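Local coordinates for protein leucine--tRNA ligase (Agrobacterium radiobacter, PDB 5AH5) that probably charges tRNA(Leu) with leucine at the expense of ATP, as a zinc-binding class I aminoacyl-tRNA synthetase, at residues B[430-433]-B[434-437]; B[471-474]-B[475-478]; B[627-630]-B[631-635]; B[701-704]-B[705-709]. All coordinates share one frame; numbering follows the deposited sequence.

Contact 1: residues B[430-433]-B[434-437]. With ZN (zinc ion), chain H.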
loop_
_atom_site.group_PDB
_atom_site.type_symbol
_atom_site.label_atom_id
_atom_site.label_comp_id
_atom_site.label_asym_id
_atom_site.label_seq_id
_atom_site.Cartn_x
_atom_site.Cartn_y
_atom_site.Cartn_z
ATOM N N ILE B 430 15.969 29.940 3.956
ATOM C CA ILE B 430 16.615 30.884 4.827
ATOM C C ILE B 430 15.627 31.969 5.186
ATOM O O ILE B 430 14.970 32.478 4.348
ATOM C CB ILE B 430 17.871 31.454 4.171
ATOM C CG1 ILE B 430 18.933 30.319 4.116
ATOM C CG2 ILE B 430 18.418 32.634 5.010
ATOM C CD1 ILE B 430 20.181 30.585 3.283
ATOM N N HIS B 431 15.529 32.320 6.469
ATOM C CA HIS B 431 14.643 33.391 6.895
ATOM C C HIS B 431 15.454 34.680 7.191
ATOM O O HIS B 431 16.375 34.691 8.060
ATOM C CB HIS B 431 13.887 32.979 8.153
ATOM C CG HIS B 431 13.015 31.772 7.966
ATOM N ND1 HIS B 431 11.659 31.867 7.791
ATOM C CD2 HIS B 431 13.304 30.449 7.965
ATOM C CE1 HIS B 431 11.143 30.657 7.715
ATOM N NE2 HIS B 431 12.118 29.782 7.828
ATOM N N CYS B 432 15.077 35.733 6.476
ATOM C CA CYS B 432 15.810 36.994 6.469
ATOM C C CYS B 432 14.891 38.034 7.044
ATOM O O CYS B 432 13.776 38.165 6.576
ATOM C CB CYS B 432 16.220 37.418 5.054
ATOM S SG CYS B 432 17.052 39.070 5.063
ATOM N N SER B 433 15.358 38.784 8.046
ATOM C CA SER B 433 14.539 39.869 8.629
ATOM C C SER B 433 14.166 40.934 7.578
ATOM O O SER B 433 13.031 41.394 7.562
ATOM C CB SER B 433 15.203 40.474 9.879
ATOM O OG SER B 433 16.607 40.655 9.725
ATOM N N GLU B 434 15.085 41.269 6.666
ATOM C CA GLU B 434 14.775 42.144 5.494
ATOM C C GLU B 434 13.818 41.435 4.503
ATOM O O GLU B 434 12.648 41.789 4.406
ATOM C CB GLU B 434 16.055 42.593 4.730
ATOM C CG GLU B 434 17.200 43.261 5.514
ATOM C CD GLU B 434 18.519 43.354 4.713
ATOM O OE1 GLU B 434 18.476 43.589 3.478
ATOM O OE2 GLU B 434 19.619 43.205 5.314
ATOM N N CYS B 435 14.308 40.395 3.819
ATOM C CA CYS B 435 13.644 39.850 2.616
ATOM C C CYS B 435 12.513 38.836 2.857
ATOM O O CYS B 435 11.728 38.576 1.939
ATOM C CB CYS B 435 14.685 39.209 1.720
ATOM S SG CYS B 435 16.218 40.169 1.560
ATOM N N GLY B 436 12.411 38.265 4.058
ATOM C CA GLY B 436 11.408 37.210 4.325
ATOM C C GLY B 436 11.955 35.809 4.047
ATOM O O GLY B 436 13.140 35.534 4.337
ATOM N N THR B 437 11.121 34.911 3.494
ATOM C CA THR B 437 11.511 33.500 3.374
ATOM C C THR B 437 12.192 33.323 2.015
ATOM O O THR B 437 11.612 33.604 0.989
ATOM C CB THR B 437 10.312 32.525 3.562
ATOM O OG1 THR B 437 9.462 32.586 2.416
ATOM C CG2 THR B 437 9.493 32.882 4.807
HETATM ZN ZN ZN H . 17.862 39.335 2.807
#
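The imidazole of His431 and the methyl of Thr437 lie side by side on one face of a short antiparallel pairing. Thr437 CG2 comes at the ring obliquely, 3.8 Å from His431 ND1 and slightly farther from CE1. The far nitrogen of the ring, NE2, is hydrogen-bonded to Asp483, and Thr437 OG1 to Tyr142, so both polar ends are held by neighbours. On the other face of the strand pair, Cys432 faces Gly436, and here two backbone bonds close the turn: Cys432 N to Gly436 O and Gly436 N to Cys432 O, each 2.9 Å. Gly436, which has no side chain, takes a positive phi of 90° here. The loop is one half of a Cys4 zinc site, a CxxC knuckle at the end of strand 425-432. Cys432 SG binds the zinc ion at 2.4 Å and Cys435 SG binds it at 2.2 Å, while Cys473 and Cys476 supply the other two ligands. Cys432 SG is swung anti to its own nitrogen (chi1 176°), which brings it to the inner side of the turn, where it takes an almost straight N-H...S bond from Cys435 N at 3.3 Å, 174° at the hydrogen. This bond probably draws some charge off the thiolate. Glu434 CB rests against Cys432 SG at 3.7 Å.

Contact 2: residues B[471-474]-B[475-478]. With ZN (zinc ion), chain H.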
loop_
_atom_site.group_PDB
_atom_site.type_symbol
_atom_site.label_atom_id
_atom_site.label_comp_id
_atom_site.label_asym_id
_atom_site.label_seq_id
_atom_site.Cartn_x
_atom_site.Cartn_y
_atom_site.Cartn_z
ATOM N N ALA B 471 23.214 31.817 8.576
ATOM C CA ALA B 471 23.228 31.750 7.127
ATOM C C ALA B 471 23.177 33.146 6.482
ATOM O O ALA B 471 22.491 34.057 6.963
ATOM C CB ALA B 471 22.035 30.939 6.657
ATOM N N LYS B 472 23.868 33.296 5.365
ATOM C CA LYS B 472 23.709 34.506 4.565
ATOM C C LYS B 472 22.401 34.469 3.784
ATOM O O LYS B 472 22.062 33.462 3.177
ATOM C CB LYS B 472 24.893 34.677 3.589
ATOM C CG LYS B 472 26.271 34.801 4.246
ATOM C CD LYS B 472 26.314 35.832 5.355
ATOM C CE LYS B 472 27.731 35.984 5.883
ATOM N NZ LYS B 472 27.729 36.830 7.105
ATOM N N CYS B 473 21.654 35.558 3.827
ATOM C CA CYS B 473 20.502 35.691 2.976
ATOM C C CYS B 473 20.980 35.663 1.515
ATOM O O CYS B 473 21.843 36.480 1.132
ATOM C CB CYS B 473 19.778 36.988 3.245
ATOM S SG CYS B 473 18.454 37.196 2.068
ATOM N N PRO B 474 20.464 34.714 0.697
ATOM C CA PRO B 474 20.936 34.622 -0.718
ATOM C C PRO B 474 20.449 35.765 -1.624
ATOM O O PRO B 474 20.982 35.924 -2.709
ATOM C CB PRO B 474 20.377 33.278 -1.211
ATOM C CG PRO B 474 19.764 32.614 -0.009
ATOM C CD PRO B 474 19.459 33.679 1.003
ATOM N N GLN B 475 19.424 36.504 -1.195
ATOM C CA GLN B 475 18.960 37.701 -1.882
ATOM C C GLN B 475 19.826 38.954 -1.537
ATOM O O GLN B 475 20.503 39.499 -2.418
ATOM C CB GLN B 475 17.497 37.928 -1.552
ATOM C CG GLN B 475 16.842 38.988 -2.403
ATOM C CD GLN B 475 15.336 38.887 -2.353
ATOM O OE1 GLN B 475 14.675 39.690 -1.695
ATOM N NE2 GLN B 475 14.781 37.872 -3.025
ATOM N N CYS B 476 19.843 39.384 -0.272
ATOM C CA CYS B 476 20.587 40.603 0.105
ATOM C C CYS B 476 22.042 40.382 0.522
ATOM O O CYS B 476 22.848 41.295 0.409
ATOM C CB CYS B 476 19.851 41.364 1.209
ATOM S SG CYS B 476 20.070 40.694 2.864
ATOM N N GLY B 477 22.386 39.197 1.020
ATOM C CA GLY B 477 23.714 38.977 1.580
ATOM C C GLY B 477 23.849 39.274 3.076
ATOM O O GLY B 477 24.906 39.001 3.646
ATOM N N GLY B 478 22.819 39.827 3.723
ATOM C CA GLY B 478 22.815 40.031 5.204
ATOM C C GLY B 478 22.927 38.745 6.045
ATOM O O GLY B 478 22.996 37.611 5.496
HETATM ZN ZN ZN H . 17.862 39.335 2.807
#
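Cys473 leads into the turn with its CB directed at residues 475-478. That CB passes 3.7 Å from Cys476 SG, and one bond further Cys473 SG reaches the zinc ion at 2.3 Å. The torsion that holds SG opposite the backbone nitrogen (chi1 174°) also sets it beside Gln475 CB and Cys476 N. Cys473 SG accepts a long but fairly straight N-H...S bond from Cys476 N, 3.5 Å with 167° at the hydrogen, and Gln475 CB leans on it. Cys476 reaches the metal differently: its SG sits between the backbone nitrogen and the carbonyl carbon (chi1 79°), and binds the zinc ion at 2.6 Å. Cys476 SG has an amide of its own, Gly478 N, at 3.0 Å. Each thiolate of the pair thus receives one backbone N-H, which would be expected to soften its negative charge. The main chain is tied together by Gly477 N to Cys473 O, at 2.8 Å but clearly bent, and by Cys473 N to Gly478 O. Lys472 CA adds a CA-H...O contact to Gly478 O at 3.3 Å. The aliphatic run of Lys472 lies along the two glycines, with CD near both of their oxygens, before NZ goes on to a salt bridge with Asp479. Much of this turn is at the surface. The CPxCG turn, with N-H...S bonds to its metal-bound sulfurs, is a zinc knuckle, and it completes the Cys4 site with Cys432 and Cys435.

Contact 3: residues B[627-630]-B[631-635]. With nucleotides of chain D.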
loop_
_atom_site.group_PDB
_atom_site.type_symbol
_atom_site.label_atom_id
_atom_site.label_comp_id
_atom_site.label_asym_id
_atom_site.label_seq_id
_atom_site.Cartn_x
_atom_site.Cartn_y
_atom_site.Cartn_z
ATOM N N CYS B 627 13.026 -33.403 -2.408
ATOM C CA CYS B 627 14.419 -33.816 -2.582
ATOM C C CYS B 627 14.478 -35.333 -2.776
ATOM O O CYS B 627 15.180 -35.799 -3.660
ATOM C CB CYS B 627 15.342 -33.368 -1.418
ATOM S SG CYS B 627 15.460 -31.549 -1.293
ATOM N N ARG B 628 13.767 -36.079 -1.935
ATOM C CA ARG B 628 13.799 -37.546 -2.004
ATOM C C ARG B 628 13.265 -38.140 -3.350
ATOM O O ARG B 628 13.780 -39.144 -3.844
ATOM C CB ARG B 628 13.136 -38.177 -0.780
ATOM C CG ARG B 628 14.050 -38.172 0.474
ATOM C CD ARG B 628 13.505 -39.055 1.585
ATOM N NE ARG B 628 12.095 -38.747 1.728
ATOM C CZ ARG B 628 11.589 -37.793 2.513
ATOM N NH1 ARG B 628 12.370 -37.083 3.309
ATOM N NH2 ARG B 628 10.281 -37.567 2.520
ATOM N N LEU B 629 12.311 -37.459 -3.963
ATOM C CA LEU B 629 11.818 -37.781 -5.300
ATOM C C LEU B 629 12.919 -37.606 -6.338
ATOM O O LEU B 629 13.046 -38.419 -7.259
ATOM C CB LEU B 629 10.633 -36.872 -5.625
ATOM C CG LEU B 629 9.794 -37.148 -6.837
ATOM C CD1 LEU B 629 9.137 -38.547 -6.780
ATOM C CD2 LEU B 629 8.767 -36.036 -7.019
ATOM N N PHE B 630 13.768 -36.595 -6.180
ATOM C CA PHE B 630 14.950 -36.497 -7.033
ATOM C C PHE B 630 16.003 -37.588 -6.786
ATOM O O PHE B 630 16.494 -38.227 -7.752
ATOM C CB PHE B 630 15.618 -35.097 -6.965
ATOM C CG PHE B 630 15.028 -34.121 -7.917
ATOM C CD1 PHE B 630 13.750 -33.676 -7.747
ATOM C CD2 PHE B 630 15.764 -33.672 -9.016
ATOM C CE1 PHE B 630 13.190 -32.772 -8.636
ATOM C CE2 PHE B 630 15.220 -32.772 -9.897
ATOM C CZ PHE B 630 13.943 -32.318 -9.713
ATOM N N THR B 631 16.375 -37.786 -5.531
ATOM C CA THR B 631 17.427 -38.771 -5.166
ATOM C C THR B 631 16.970 -40.208 -5.429
ATOM O O THR B 631 17.781 -41.050 -5.699
ATOM C CB THR B 631 17.866 -38.668 -3.672
ATOM O OG1 THR B 631 16.706 -38.523 -2.858
ATOM C CG2 THR B 631 18.727 -37.486 -3.427
ATOM N N ASN B 632 15.677 -40.486 -5.321
ATOM C CA ASN B 632 15.165 -41.784 -5.743
ATOM C C ASN B 632 15.288 -42.028 -7.265
ATOM O O ASN B 632 15.447 -43.176 -7.667
ATOM C CB ASN B 632 13.714 -41.960 -5.311
ATOM C CG ASN B 632 13.565 -42.127 -3.794
ATOM O OD1 ASN B 632 14.554 -42.199 -3.039
ATOM N ND2 ASN B 632 12.330 -42.138 -3.346
ATOM N N ASN B 633 15.257 -40.963 -8.088
ATOM C CA ASN B 633 15.163 -41.067 -9.560
ATOM C C ASN B 633 16.355 -40.554 -10.338
ATOM O O ASN B 633 16.278 -40.256 -11.534
ATOM C CB ASN B 633 13.878 -40.375 -9.993
ATOM C CG ASN B 633 12.671 -41.138 -9.531
ATOM O OD1 ASN B 633 12.513 -42.272 -9.925
ATOM N ND2 ASN B 633 11.834 -40.545 -8.691
ATOM N N LEU B 634 17.488 -40.561 -9.663
ATOM C CA LEU B 634 18.666 -39.905 -10.116
ATOM C C LEU B 634 19.248 -40.611 -11.355
ATOM O O LEU B 634 19.779 -39.955 -12.267
ATOM C CB LEU B 634 19.632 -39.857 -8.934
ATOM C CG LEU B 634 20.780 -38.879 -8.872
ATOM C CD1 LEU B 634 20.305 -37.431 -9.053
ATOM C CD2 LEU B 634 21.467 -39.084 -7.523
ATOM N N ASP B 635 19.128 -41.938 -11.399
ATOM C CA ASP B 635 19.435 -42.740 -12.611
ATOM C C ASP B 635 18.705 -42.239 -13.840
ATOM O O ASP B 635 19.298 -41.944 -14.869
ATOM C CB ASP B 635 19.046 -44.211 -12.372
ATOM C CG ASP B 635 20.053 -44.953 -11.490
ATOM O OD1 ASP B 635 21.172 -44.432 -11.277
ATOM O OD2 ASP B 635 19.731 -46.069 -11.021
ATOM P P U D 40 9.252 -38.216 7.735
ATOM O OP1 U D 40 9.359 -36.880 7.131
ATOM O OP2 U D 40 8.137 -38.500 8.666
ATOM O "O5'" U D 40 9.167 -39.309 6.578
ATOM C "C5'" U D 40 10.296 -39.566 5.730
ATOM C "C4'" U D 40 10.116 -40.848 4.948
ATOM O "O4'" U D 40 10.336 -42.020 5.786
ATOM C "C3'" U D 40 8.757 -41.087 4.302
ATOM O "O3'" U D 40 8.661 -40.339 3.094
ATOM C "C2'" U D 40 8.798 -42.592 4.104
ATOM O "O2'" U D 40 9.658 -42.985 3.060
ATOM C "C1'" U D 40 9.406 -43.032 5.431
ATOM N N1 U D 40 8.416 -43.169 6.513
ATOM C C2 U D 40 7.624 -44.303 6.516
ATOM O O2 U D 40 7.689 -45.158 5.652
ATOM N N3 U D 40 6.732 -44.383 7.557
ATOM C C4 U D 40 6.552 -43.470 8.578
ATOM O O4 U D 40 5.699 -43.683 9.443
ATOM C C5 U D 40 7.403 -42.323 8.503
ATOM C C6 U D 40 8.286 -42.215 7.500
#
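Between Phe630 and Leu634 the backbone leaves one helix and starts another, with Asn633 at the break (phi -115°, psi 25°): Thr631 N still bonds Cys627 O and Asn632 N still bonds Arg628 O, but Asn633 N turns to Phe630 O, from above that carbonyl's plane. Leu629 O, which Asn633 N reaches only weakly, is gripped by the side chain. Asn633 ND2 approaches Leu629 O at 2.8 Å in the plane of the carbonyl, and the oxygen lies a little out of the plane of the Asn633 amide. Two residues earlier, Thr631 OG1 lies near two oxygens, 3.2 Å from Cys627 O and 3.1 Å from Arg628 O. Arg628 leaves on another side, bending at chi3 (-47°) so that U40 of chain D lies over one face of its guanidinium, with C5' 3.7 Å above the plane. Arg628 NH2 comes 3.3 Å from U40 O3' and forms a salt bridge with a phosphate of the RNA. Leu629 and Phe630 pack on helix 701-715. The chemistry divides accordingly: a side-chain amide supplements a backbone bond weakened at the break, while the arginine's charge goes to the RNA backbone, consistent with a contact that does not read a base.

Contact 4: residues B[701-704]-B[705-709]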
loop_
_atom_site.group_PDB
_atom_site.type_symbol
_atom_site.label_atom_id
_atom_site.label_comp_id
_atom_site.label_asym_id
_atom_site.label_seq_id
_atom_site.Cartn_x
_atom_site.Cartn_y
_atom_site.Cartn_z
ATOM N N PRO B 701 10.855 -43.258 -18.610
ATOM C CA PRO B 701 11.949 -42.477 -18.039
ATOM C C PRO B 701 11.967 -40.988 -18.480
ATOM O O PRO B 701 12.027 -40.084 -17.640
ATOM C CB PRO B 701 13.189 -43.190 -18.569
ATOM C CG PRO B 701 12.765 -44.604 -18.756
ATOM C CD PRO B 701 11.275 -44.636 -18.919
ATOM N N THR B 702 11.850 -40.756 -19.781
ATOM C CA THR B 702 11.954 -39.423 -20.336
ATOM C C THR B 702 10.809 -38.539 -19.827
ATOM O O THR B 702 11.038 -37.361 -19.552
ATOM C CB THR B 702 12.081 -39.460 -21.887
ATOM O OG1 THR B 702 13.361 -40.012 -22.257
ATOM C CG2 THR B 702 11.954 -38.072 -22.510
ATOM N N VAL B 703 9.614 -39.103 -19.668
ATOM C CA VAL B 703 8.460 -38.352 -19.180
ATOM C C VAL B 703 8.662 -37.954 -17.714
ATOM O O VAL B 703 8.176 -36.892 -17.281
ATOM C CB VAL B 703 7.157 -39.158 -19.294
ATOM C CG1 VAL B 703 6.007 -38.459 -18.580
ATOM C CG2 VAL B 703 6.822 -39.390 -20.765
ATOM N N LEU B 704 9.296 -38.853 -16.968
ATOM C CA LEU B 704 9.517 -38.672 -15.567
ATOM C C LEU B 704 10.664 -37.691 -15.348
ATOM O O LEU B 704 10.540 -36.833 -14.532
ATOM C CB LEU B 704 9.840 -39.989 -14.880
ATOM C CG LEU B 704 10.128 -39.876 -13.379
ATOM C CD1 LEU B 704 8.918 -39.304 -12.645
ATOM C CD2 LEU B 704 10.566 -41.205 -12.780
ATOM N N ALA B 705 11.760 -37.814 -16.065
ATOM C CA ALA B 705 12.833 -36.808 -15.956
ATOM C C ALA B 705 12.317 -35.385 -16.322
ATOM O O ALA B 705 12.595 -34.397 -15.617
ATOM C CB ALA B 705 14.014 -37.168 -16.808
ATOM N N GLY B 706 11.535 -35.297 -17.379
ATOM C CA GLY B 706 10.892 -34.048 -17.781
ATOM C C GLY B 706 9.931 -33.454 -16.773
ATOM O O GLY B 706 9.829 -32.217 -16.660
ATOM N N SER B 707 9.211 -34.321 -16.057
ATOM C CA SER B 707 8.272 -33.919 -15.044
ATOM C C SER B 707 8.955 -33.378 -13.813
ATOM O O SER B 707 8.418 -32.506 -13.183
ATOM C CB SER B 707 7.398 -35.098 -14.593
ATOM O OG SER B 707 6.639 -35.590 -15.672
ATOM N N LEU B 708 10.044 -34.016 -13.428
ATOM C CA LEU B 708 10.791 -33.665 -12.269
ATOM C C LEU B 708 11.493 -32.321 -12.497
ATOM O O LEU B 708 11.471 -31.475 -11.623
ATOM C CB LEU B 708 11.822 -34.748 -11.968
ATOM C CG LEU B 708 11.249 -36.086 -11.438
ATOM C CD1 LEU B 708 12.366 -37.082 -11.324
ATOM C CD2 LEU B 708 10.579 -35.941 -10.101
ATOM N N ARG B 709 12.126 -32.157 -13.656
ATOM C CA ARG B 709 12.739 -30.899 -14.037
ATOM C C ARG B 709 11.687 -29.787 -14.181
ATOM O O ARG B 709 11.907 -28.659 -13.764
ATOM C CB ARG B 709 13.582 -31.056 -15.301
ATOM C CG ARG B 709 14.799 -31.905 -15.017
ATOM C CD ARG B 709 16.032 -31.482 -15.778
ATOM N NE ARG B 709 17.117 -32.422 -15.482
ATOM C CZ ARG B 709 17.325 -33.575 -16.123
ATOM N NH1 ARG B 709 16.487 -33.990 -17.086
ATOM N NH2 ARG B 709 18.338 -34.325 -15.777
#
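Ser707 OG folds back onto Val703 O, one turn earlier in helix 701-715, and this 2.6 Å bond is the tight spot of the stretch. The hydroxyl gets there because chi1 of -62° lays it beside its own nitrogen, pointing back along the helix. Val703 O takes Ser707 N as well, at 3.0 Å; the two donors arrive from opposite faces of the carbonyl plane, and the amide pays with a bent angle of 136°. Next to this grip, Leu704 and Leu708 meet one turn apart, Leu704 CG to Leu708 CD1 at 4.1 Å, while Leu708 CG lies 3.3 Å from Leu704 O. Leu692 of helix 678-695 packs against Leu704, Ser707 and Leu708, and Leu637 of helix 634-639 against Ala705 and Leu708. The beginning of the helix is looser. Pro701 is exposed and Thr702 partly so, and their CB atoms point away from residues 705-709; what links them onward is backbone, Ala705 N to Pro701 O at 2.8 Å and Gly706 N to Thr702 O. Helices 678-695 and 701-715 belong to the helical anticodon-binding domain of class I synthetases. At the end of this segment Arg709 is buried, its guanidinium bound to the carbonyl oxygens of Leu637, Ser640, Ala642 and Ser730. A serine inside a leucine-lined bundle thus keeps its buried hydroxyl supplied with an acceptor from its own helix.

In the fold
Contacts 1 and 2 are two halves of one site: the knuckles at 430-437 and 471-478 touch, extend from strands of the same antiparallel sheet and share a zinc ion. Contact 2 is the more exposed; contact 1 is partly buried. On the opposite side of the chain's centre, far from the zinc site, contacts 3 and 4 pack together in the helical part of the enzyme, Leu629 and Phe630 meeting Leu708 and Asn633 meeting Leu704. Contact 4 is the core member, while contact 3 has one side on the RNA. The chemistry follows: thiolates and backbone N-H groups around metal in the first pair, leucine packing with side-chain-to-carbonyl bonds in the second.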